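Local coordinates for protein purine nucleoside phosphorylase (Schistosoma mansoni, PDB 6AXA) that probably catalyses the reversible phosphorolysis of purine nucleosides such as inosine and guanosine to the free base and ribose 1-phosphate, working as a trimer, at residues D130-K135 against S241-N246; Y194-G199 against S222-V227. All blocks are in the same frame, centred on the assembly; numbering follows the deposited sequence.

Contact 1: residues D130-K135 against S241-N246; sequences DFVLIK and SLIANN. With D4Y ((3S)-5-fluoro-3-hydroxy-1,3-dihydro-2H-indol-2-one), chain J.
S241 meets V132 as an antiparallel hydrogen-bonded pair, one rung of the mixed beta sheet at the heart of this phosphorylase-superfamily fold. The two backbones exchange both bonds of that pair: S241 N donates to V132 O at 2.9 Å and V132 N to S241 O at 2.8 Å. S241 O also receives a longer CA-H contact from F131. The serine hydroxyl, held beside its own backbone N (chi1 -69°), lies at 3.6 Å from the methyl I134 CD1; its hydrogen-bonding partner is N117 OD1, which satisfies a polar atom in a buried setting. A serine suits this place because it is small enough to sit among V132, I134 and Y194, and its hydroxyl can still bond N117.

L242 is opposite F131 in a non-hydrogen-bonded pair, and both side chains lie on the face of the sheet that meets helix 259-283. CD1 of L242 comes obliquely to the phenyl ring, 3.9 Å from F131 CE1. F131 also packs on L272, and both residues touch R269 of that helix; a leucine and a phenylalanine suit this apolar layer between sheet and helix.

I243 points toward the other strand, and its CG1 lies 3.9 Å from V132 CG2 where the two side chains cross, an apolar partner that suits isoleucine here. I243 N donates to D130 O, 2.9 Å away and with 169° at the hydrogen. The D130 carboxylate, through OD2, accepts from the backbone N of K127. The pairing ends at I243, and the next two residues reach the ligand: A244 CB lies 3.2 Å from the fluorine of the bound oxindole, and N245 OD1 is 3.3 Å from its ring carbon C4.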
ATOM      1  N   ASP A 130      14.778 -25.834   0.142  1.00 30.21           N
ATOM      2  CA  ASP A 130      14.731 -25.753   1.606  1.00 31.31           C
ATOM      3  C   ASP A 130      13.306 -25.472   2.079  1.00 28.80           C
ATOM      4  O   ASP A 130      12.481 -24.917   1.337  1.00 26.48           O
ATOM      5  CB  ASP A 130      15.666 -24.647   2.132  1.00 30.17           C
ATOM      6  CG  ASP A 130      17.162 -24.976   2.025  1.00 32.85           C
ATOM      7  OD1 ASP A 130      17.601 -26.117   1.776  1.00 33.54           O
ATOM      8  OD2 ASP A 130      17.958 -24.019   2.226  1.00 34.82           O
ATOM      9  N   PHE A 131      13.007 -25.866   3.331  1.00 28.52           N
ATOM     10  CA  PHE A 131      11.741 -25.501   3.984  1.00 28.43           C
ATOM     11  C   PHE A 131      11.973 -24.451   5.083  1.00 28.13           C
ATOM     12  O   PHE A 131      12.984 -24.499   5.790  1.00 28.33           O
ATOM     13  CB  PHE A 131      11.053 -26.726   4.612  1.00 29.30           C
ATOM     14  CG  PHE A 131      10.775 -27.878   3.663  1.00 29.47           C
ATOM     15  CD1 PHE A 131       9.791 -27.794   2.681  1.00 31.87           C
ATOM     16  CD2 PHE A 131      11.459 -29.057   3.814  1.00 30.64           C
ATOM     17  CE1 PHE A 131       9.539 -28.881   1.843  1.00 34.72           C
ATOM     18  CE2 PHE A 131      11.176 -30.156   3.003  1.00 34.03           C
ATOM     19  CZ  PHE A 131      10.222 -30.041   2.010  1.00 33.84           C
ATOM     20  N   VAL A 132      11.030 -23.505   5.239  1.00 26.08           N
ATOM     21  CA  VAL A 132      11.100 -22.462   6.279  1.00 24.47           C
ATOM     22  C   VAL A 132       9.825 -22.491   7.153  1.00 24.46           C
ATOM     23  O   VAL A 132       8.717 -22.238   6.663  1.00 24.66           O
ATOM     24  CB  VAL A 132      11.322 -21.073   5.656  1.00 25.72           C
ATOM     25  CG1 VAL A 132      11.346 -20.016   6.715  1.00 28.28           C
ATOM     26  CG2 VAL A 132      12.652 -21.107   4.886  1.00 26.91           C
ATOM     27  N   LEU A 133      10.003 -22.795   8.451  1.00 24.60           N
ATOM     28  CA  LEU A 133       8.945 -22.622   9.446  1.00 24.45           C
ATOM     29  C   LEU A 133       8.750 -21.126   9.694  1.00 25.26           C
ATOM     30  O   LEU A 133       9.687 -20.436  10.113  1.00 24.86           O
ATOM     31  CB  LEU A 133       9.316 -23.370  10.736  1.00 24.83           C
ATOM     32  CG  LEU A 133       9.792 -24.831  10.607  1.00 26.38           C
ATOM     33  CD1 LEU A 133      10.177 -25.385  11.976  1.00 28.44           C
ATOM     34  CD2 LEU A 133       8.679 -25.675   9.974  1.00 28.55           C
ATOM     35  N   ILE A 134       7.560 -20.590   9.399  1.00 22.81           N
ATOM     36  CA  ILE A 134       7.371 -19.137   9.517  1.00 22.84           C
ATOM     37  C   ILE A 134       7.176 -18.771  10.997  1.00 24.02           C
ATOM     38  O   ILE A 134       6.329 -19.343  11.686  1.00 24.41           O
ATOM     39  CB  ILE A 134       6.191 -18.665   8.648  1.00 21.14           C
ATOM     40  CG1 ILE A 134       6.494 -18.948   7.163  1.00 23.38           C
ATOM     41  CG2 ILE A 134       5.948 -17.161   8.838  1.00 22.17           C
ATOM     42  CD1 ILE A 134       5.348 -18.691   6.206  1.00 25.63           C
ATOM     43  N   LYS A 135       7.965 -17.815  11.509  1.00 22.99           N
ATOM     44  CA  LYS A 135       7.868 -17.410  12.917  1.00 23.03           C
ATOM     45  C   LYS A 135       7.345 -15.992  13.111  1.00 22.72           C
ATOM     46  O   LYS A 135       7.147 -15.569  14.261  1.00 24.36           O
ATOM     47  CB  LYS A 135       9.226 -17.533  13.601  1.00 26.18           C
ATOM     48  CG  LYS A 135      10.262 -16.594  13.092  1.00 28.96           C
ATOM     49  CD  LYS A 135      11.607 -16.906  13.811  1.00 37.99           C
ATOM     50  CE  LYS A 135      12.663 -15.862  13.481  1.00 48.50           C
ATOM     51  NZ  LYS A 135      12.412 -14.572  14.199  1.00 54.52           N
ATOM     52  N   SER A 241       6.978 -22.478   4.334  1.00 23.20           N
ATOM     53  CA  SER A 241       7.346 -22.103   2.961  1.00 22.82           C
ATOM     54  C   SER A 241       8.316 -23.127   2.355  1.00 21.89           C
ATOM     55  O   SER A 241       9.257 -23.583   3.018  1.00 24.79           O
ATOM     56  CB  SER A 241       8.004 -20.721   2.910  1.00 21.98           C
ATOM     57  OG  SER A 241       7.125 -19.645   3.200  1.00 22.46           O
ATOM     58  N   LEU A 242       8.078 -23.500   1.095  1.00 21.95           N
ATOM     59  CA  LEU A 242       9.046 -24.216   0.262  1.00 22.86           C
ATOM     60  C   LEU A 242       9.763 -23.199  -0.632  1.00 24.29           C
ATOM     61  O   LEU A 242       9.105 -22.439  -1.359  1.00 23.75           O
ATOM     62  CB  LEU A 242       8.357 -25.276  -0.600  1.00 24.55           C
ATOM     63  CG  LEU A 242       9.188 -25.926  -1.724  1.00 23.83           C
ATOM     64  CD1 LEU A 242      10.441 -26.649  -1.202  1.00 25.56           C
ATOM     65  CD2 LEU A 242       8.363 -26.985  -2.510  1.00 25.38           C
ATOM     66  N   ILE A 243      11.093 -23.148  -0.538  1.00 24.37           N
ATOM     67  CA  ILE A 243      11.910 -22.130  -1.202  1.00 26.66           C
ATOM     68  C   ILE A 243      12.223 -22.585  -2.635  1.00 25.28           C
ATOM     69  O   ILE A 243      12.756 -23.675  -2.857  1.00 25.91           O
ATOM     70  CB  ILE A 243      13.204 -21.875  -0.403  1.00 27.00           C
ATOM     71  CG1 ILE A 243      12.917 -21.448   1.041  1.00 26.75           C
ATOM     72  CG2 ILE A 243      14.123 -20.865  -1.112  1.00 28.47           C
ATOM     73  CD1 ILE A 243      11.969 -20.228   1.165  1.00 26.78           C
ATOM     74  N   ALA A 244      11.856 -21.763  -3.626  1.00 26.47           N
ATOM     75  CA  ALA A 244      12.117 -22.132  -5.020  1.00 27.51           C
ATOM     76  C   ALA A 244      13.466 -21.634  -5.540  1.00 26.36           C
ATOM     77  O   ALA A 244      13.999 -22.222  -6.483  1.00 27.38           O
ATOM     78  CB  ALA A 244      10.993 -21.586  -5.909  1.00 28.54           C
ATOM     79  N   ASN A 245      14.046 -20.606  -4.917  1.00 26.31           N
ATOM     80  CA  ASN A 245      15.231 -19.921  -5.426  1.00 26.02           C
ATOM     81  C   ASN A 245      15.754 -18.995  -4.343  1.00 27.92           C
ATOM     82  O   ASN A 245      15.053 -18.719  -3.364  1.00 29.38           O
ATOM     83  CB  ASN A 245      14.888 -19.122  -6.692  1.00 26.88           C
ATOM     84  CG  ASN A 245      13.968 -17.927  -6.419  1.00 28.59           C
ATOM     85  OD1 ASN A 245      12.873 -18.071  -5.862  1.00 29.23           O
ATOM     86  ND2 ASN A 245      14.414 -16.720  -6.819  1.00 27.80           N
ATOM     87  N   ASN A 246      16.957 -18.415  -4.571  1.00 26.89           N
ATOM     88  CA  ASN A 246      17.419 -17.289  -3.753  1.00 25.28           C
ATOM     89  C   ASN A 246      17.489 -16.030  -4.634  1.00 25.47           C
ATOM     90  O   ASN A 246      18.352 -15.939  -5.521  1.00 25.43           O
ATOM     91  CB  ASN A 246      18.778 -17.603  -3.119  1.00 27.65           C
ATOM     92  CG  ASN A 246      19.182 -16.555  -2.119  1.00 29.48           C
ATOM     93  OD1 ASN A 246      19.455 -15.413  -2.495  1.00 29.36           O
ATOM     94  ND2 ASN A 246      19.158 -16.908  -0.821  1.00 28.62           N
TER
HETATM   95  C7  D4Y J 309       7.359 -16.362  -4.882  0.88 23.15           C
HETATM   96  C4  D4Y J 309       9.564 -17.596  -5.952  0.88 23.96           C
HETATM   97  C5  D4Y J 309       8.479 -18.338  -5.556  0.88 24.79           C
HETATM   98  C6  D4Y J 309       7.367 -17.741  -5.002  0.88 25.44           C
HETATM   99  C3  D4Y J 309       9.573 -16.213  -5.797  0.88 23.26           C
HETATM  100  C2  D4Y J 309       8.456 -15.623  -5.253  0.88 22.22           C
HETATM  101  C1  D4Y J 309       7.004 -14.085  -4.496  0.88 23.53           C
HETATM  102  F   D4Y J 309       8.495 -19.677  -5.705  0.88 26.88           F
HETATM  103  C   D4Y J 309       6.412 -15.456  -4.167  0.88 24.30           C
HETATM  104  O   D4Y J 309       5.036 -15.663  -4.409  0.88 25.08           O
HETATM  105  N   D4Y J 309       8.234 -14.310  -4.991  0.88 23.35           N
HETATM  106  O1  D4Y J 309       6.517 -12.982  -4.195  0.88 25.31           O

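Contact 2: residues Y194-G199 against S222-V227; sequences YAFNGG and STVPEV. With D4Y ((3S)-5-fluoro-3-hydroxy-1,3-dihydro-2H-indol-2-one), chain J.
V224 sets its branched side chain against two aromatic residues, Y194 and F196, which project from the same side of strand 189-196. Its methyl CG2 approaches Y194 CD2 obliquely at 3.8 Å, while its CB lies 3.9 Å from F196 CD2. Valine is compact enough to fit against both rings. F196 has CG anti to the backbone N (chi1 180°), which carries its ring out to the start of the helix. There P225 CD lies over one face of the phenyl in a CH-pi contact, 4.1 Å from the F196 ring centroid; P225 CG is 3.5 Å from F196 CE2. Proline suits the first turn of a helix, where its missing N-H costs no helical bond, and its ring offers apolar methylenes to the phenyl face. L145 of a second subunit also packs on F196, which places this residue near the trimer interface.

The contact joins the end of strand 189-196 to the N-terminal turn of helix 224-232, two elements of the phosphorylase-superfamily alpha/beta fold. T223 occupies the N-cap position, although its hydroxyl bonds to N117 instead of closing the turn. Among the polar groups, the tyrosine hydroxyl does the bridging: S222 N donates to Y194 OH across 3.1 Å with an angle of 165° at the hydrogen, and a water lying in the plane of the Y194 ring sits 2.8 Å from the same oxygen. The phenol suits this place because it combines an apolar ring for V224 with a polar end that reaches the loop before the helix. On the far side of the strand end, N197 faces the ligand, ND2 donating to the oxindole carbonyl O1 at 3.1 Å, and also to the backbone oxygen of T201.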
ATOM      1  N   TYR A 194       8.457 -13.988   7.050  1.00 20.18           N
ATOM      2  CA  TYR A 194       7.822 -13.966   5.728  1.00 20.87           C
ATOM      3  C   TYR A 194       7.363 -12.562   5.366  1.00 19.87           C
ATOM      4  O   TYR A 194       6.564 -11.953   6.102  1.00 21.59           O
ATOM      5  CB  TYR A 194       6.620 -14.898   5.741  1.00 20.56           C
ATOM      6  CG  TYR A 194       5.804 -15.067   4.449  1.00 18.59           C
ATOM      7  CD1 TYR A 194       5.972 -16.202   3.636  1.00 19.72           C
ATOM      8  CD2 TYR A 194       4.815 -14.181   4.101  1.00 18.24           C
ATOM      9  CE1 TYR A 194       5.191 -16.403   2.474  1.00 19.59           C
ATOM     10  CE2 TYR A 194       4.013 -14.369   2.938  1.00 18.24           C
ATOM     11  CZ  TYR A 194       4.197 -15.476   2.137  1.00 19.83           C
ATOM     12  OH  TYR A 194       3.428 -15.709   1.003  1.00 21.27           O
ATOM     13  N   ALA A 195       7.839 -12.058   4.227  1.00 19.72           N
ATOM     14  CA  ALA A 195       7.359 -10.780   3.665  1.00 19.43           C
ATOM     15  C   ALA A 195       6.208 -11.033   2.705  1.00 19.93           C
ATOM     16  O   ALA A 195       6.356 -11.803   1.757  1.00 19.43           O
ATOM     17  CB  ALA A 195       8.468 -10.063   2.896  1.00 21.42           C
ATOM     18  N   PHE A 196       5.090 -10.327   2.898  1.00 18.41           N
ATOM     19  CA  PHE A 196       3.918 -10.435   2.016  1.00 17.68           C
ATOM     20  C   PHE A 196       4.077  -9.402   0.907  1.00 18.76           C
ATOM     21  O   PHE A 196       3.960  -8.201   1.156  1.00 17.99           O
ATOM     22  CB  PHE A 196       2.641 -10.233   2.844  1.00 18.87           C
ATOM     23  CG  PHE A 196       1.328 -10.325   2.072  1.00 18.66           C
ATOM     24  CD1 PHE A 196       1.254 -10.941   0.839  1.00 20.53           C
ATOM     25  CD2 PHE A 196       0.141  -9.746   2.607  1.00 18.50           C
ATOM     26  CE1 PHE A 196       0.024 -11.033   0.144  1.00 20.32           C
ATOM     27  CE2 PHE A 196      -1.057  -9.807   1.913  1.00 17.22           C
ATOM     28  CZ  PHE A 196      -1.132 -10.435   0.673  1.00 18.43           C
ATOM     29  N   ASN A 197       4.400  -9.881  -0.305  1.00 19.53           N
ATOM     30  CA  ASN A 197       4.341  -9.116  -1.562  1.00 18.80           C
ATOM     31  C   ASN A 197       2.948  -9.290  -2.160  1.00 17.80           C
ATOM     32  O   ASN A 197       2.575 -10.390  -2.561  1.00 18.15           O
ATOM     33  CB  ASN A 197       5.423  -9.672  -2.510  1.00 19.35           C
ATOM     34  CG  ASN A 197       5.309  -9.200  -3.951  1.00 18.85           C
ATOM     35  OD1 ASN A 197       4.824  -8.100  -4.277  1.00 19.91           O
ATOM     36  ND2 ASN A 197       5.818 -10.068  -4.857  1.00 19.52           N
ATOM     37  N   GLY A 198       2.186  -8.203  -2.296  1.00 16.33           N
ATOM     38  CA  GLY A 198       0.839  -8.346  -2.858  1.00 18.62           C
ATOM     39  C   GLY A 198       0.800  -9.054  -4.213  1.00 18.58           C
ATOM     40  O   GLY A 198      -0.159  -9.778  -4.534  1.00 20.88           O
ATOM     41  N   GLY A 199       1.784  -8.800  -5.056  1.00 17.60           N
ATOM     42  CA  GLY A 199       1.876  -9.487  -6.347  1.00 17.44           C
ATOM     43  C   GLY A 199       1.023  -8.863  -7.454  1.00 17.19           C
ATOM     44  O   GLY A 199       0.428  -7.786  -7.254  1.00 18.84           O
ATOM     45  N   SER A 222       0.886 -14.895  -0.562  1.00 18.43           N
ATOM     46  CA  SER A 222      -0.283 -15.504   0.084  1.00 19.85           C
ATOM     47  C   SER A 222      -0.073 -15.514   1.594  1.00 21.23           C
ATOM     48  O   SER A 222       0.782 -14.797   2.140  1.00 19.46           O
ATOM     49  CB  SER A 222      -0.509 -16.923  -0.452  1.00 23.00           C
ATOM     50  OG  SER A 222       0.514 -17.767   0.048  1.00 24.80           O
ATOM     51  N   THR A 223      -0.909 -16.329   2.286  1.00 20.17           N
ATOM     52  CA  THR A 223      -0.704 -16.799   3.660  1.00 20.25           C
ATOM     53  C   THR A 223      -0.997 -15.750   4.743  1.00 21.35           C
ATOM     54  O   THR A 223      -1.821 -16.006   5.633  1.00 21.03           O
ATOM     55  CB  THR A 223       0.713 -17.369   3.786  1.00 22.11           C
ATOM     56  OG1 THR A 223       0.822 -18.507   2.905  1.00 21.59           O
ATOM     57  CG2 THR A 223       0.997 -17.854   5.203  1.00 21.95           C
ATOM     58  N   VAL A 224      -0.374 -14.576   4.690  1.00 18.69           N
ATOM     59  CA  VAL A 224      -0.629 -13.540   5.718  1.00 18.56           C
ATOM     60  C   VAL A 224      -2.110 -13.166   5.833  1.00 19.05           C
ATOM     61  O   VAL A 224      -2.598 -13.001   6.977  1.00 19.29           O
ATOM     62  CB  VAL A 224       0.294 -12.332   5.478  1.00 18.92           C
ATOM     63  CG1 VAL A 224      -0.063 -11.121   6.319  1.00 20.85           C
ATOM     64  CG2 VAL A 224       1.741 -12.728   5.752  1.00 20.44           C
ATOM     65  N   PRO A 225      -2.893 -13.012   4.746  1.00 17.59           N
ATOM     66  CA  PRO A 225      -4.341 -12.711   4.961  1.00 17.83           C
ATOM     67  C   PRO A 225      -5.063 -13.788   5.762  1.00 18.27           C
ATOM     68  O   PRO A 225      -5.808 -13.450   6.726  1.00 18.50           O
ATOM     69  CB  PRO A 225      -4.890 -12.544   3.536  1.00 19.48           C
ATOM     70  CG  PRO A 225      -3.643 -12.069   2.735  1.00 18.43           C
ATOM     71  CD  PRO A 225      -2.514 -12.906   3.315  1.00 16.97           C
ATOM     72  N   GLU A 226      -4.850 -15.079   5.435  1.00 20.13           N
ATOM     73  CA  GLU A 226      -5.514 -16.159   6.168  1.00 22.79           C
ATOM     74  C   GLU A 226      -5.041 -16.229   7.613  1.00 22.72           C
ATOM     75  O   GLU A 226      -5.827 -16.559   8.517  1.00 22.31           O
ATOM     76  CB  GLU A 226      -5.266 -17.527   5.498  1.00 25.99           C
ATOM     77  CG  GLU A 226      -5.599 -17.667   4.061  1.00 28.19           C
ATOM     78  CD  GLU A 226      -4.437 -17.278   3.140  1.00 28.35           C
ATOM     79  OE1 GLU A 226      -4.247 -16.103   3.008  1.00 27.50           O
ATOM     80  OE2 GLU A 226      -3.714 -18.156   2.562  1.00 32.80           O
ATOM     81  N   VAL A 227      -3.729 -16.047   7.834  1.00 20.18           N
ATOM     82  CA  VAL A 227      -3.174 -16.075   9.191  1.00 19.43           C
ATOM     83  C   VAL A 227      -3.856 -15.027  10.055  1.00 19.55           C
ATOM     84  O   VAL A 227      -4.194 -15.280  11.227  1.00 20.33           O
ATOM     85  CB  VAL A 227      -1.647 -15.858   9.156  1.00 19.56           C
ATOM     86  CG1 VAL A 227      -1.094 -15.640  10.562  1.00 21.09           C
ATOM     87  CG2 VAL A 227      -0.943 -17.068   8.518  1.00 22.13           C
TER
HETATM   88  C7  D4Y J 309       7.359 -16.362  -4.882  0.88 23.15           C
HETATM   89  C4  D4Y J 309       9.564 -17.596  -5.952  0.88 23.96           C
HETATM   90  C5  D4Y J 309       8.479 -18.338  -5.556  0.88 24.79           C
HETATM   91  C6  D4Y J 309       7.367 -17.741  -5.002  0.88 25.44           C
HETATM   92  C3  D4Y J 309       9.573 -16.213  -5.797  0.88 23.26           C
HETATM   93  C2  D4Y J 309       8.456 -15.623  -5.253  0.88 22.22           C
HETATM   94  C1  D4Y J 309       7.004 -14.085  -4.496  0.88 23.53           C
HETATM   95  F   D4Y J 309       8.495 -19.677  -5.705  0.88 26.88           F
HETATM   96  C   D4Y J 309       6.412 -15.456  -4.167  0.88 24.30           C
HETATM   97  O   D4Y J 309       5.036 -15.663  -4.409  0.88 25.08           O
HETATM   98  N   D4Y J 309       8.234 -14.310  -4.991  0.88 23.35           N
HETATM   99  O1  D4Y J 309       6.517 -12.982  -4.195  0.88 25.31           O
HETATM  100  O   HOH W   1       3.782 -17.671  -0.966  1.00 24.41           O

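Both contacts are buried, and they share one sheet, in which strands 131-139 and 189-196 are neighbours. Contact 1 pairs two strands of that sheet and depends on backbone hydrogen bonds; contact 2 docks a helix start on a strand end and depends on side chains, chiefly aromatic and apolar, with one hydroxyl at its polar margin. Y194 joins them directly: its CD1 lies 3.6 Å from I134 CD1 and 3.7 Å from S241 OG. N117 serves both, bonding S241 and T223. Each also reaches the oxindole, contact 1 by close approach at its fluorinated ring and contact 2 through an amide hydrogen bond to its carbonyl.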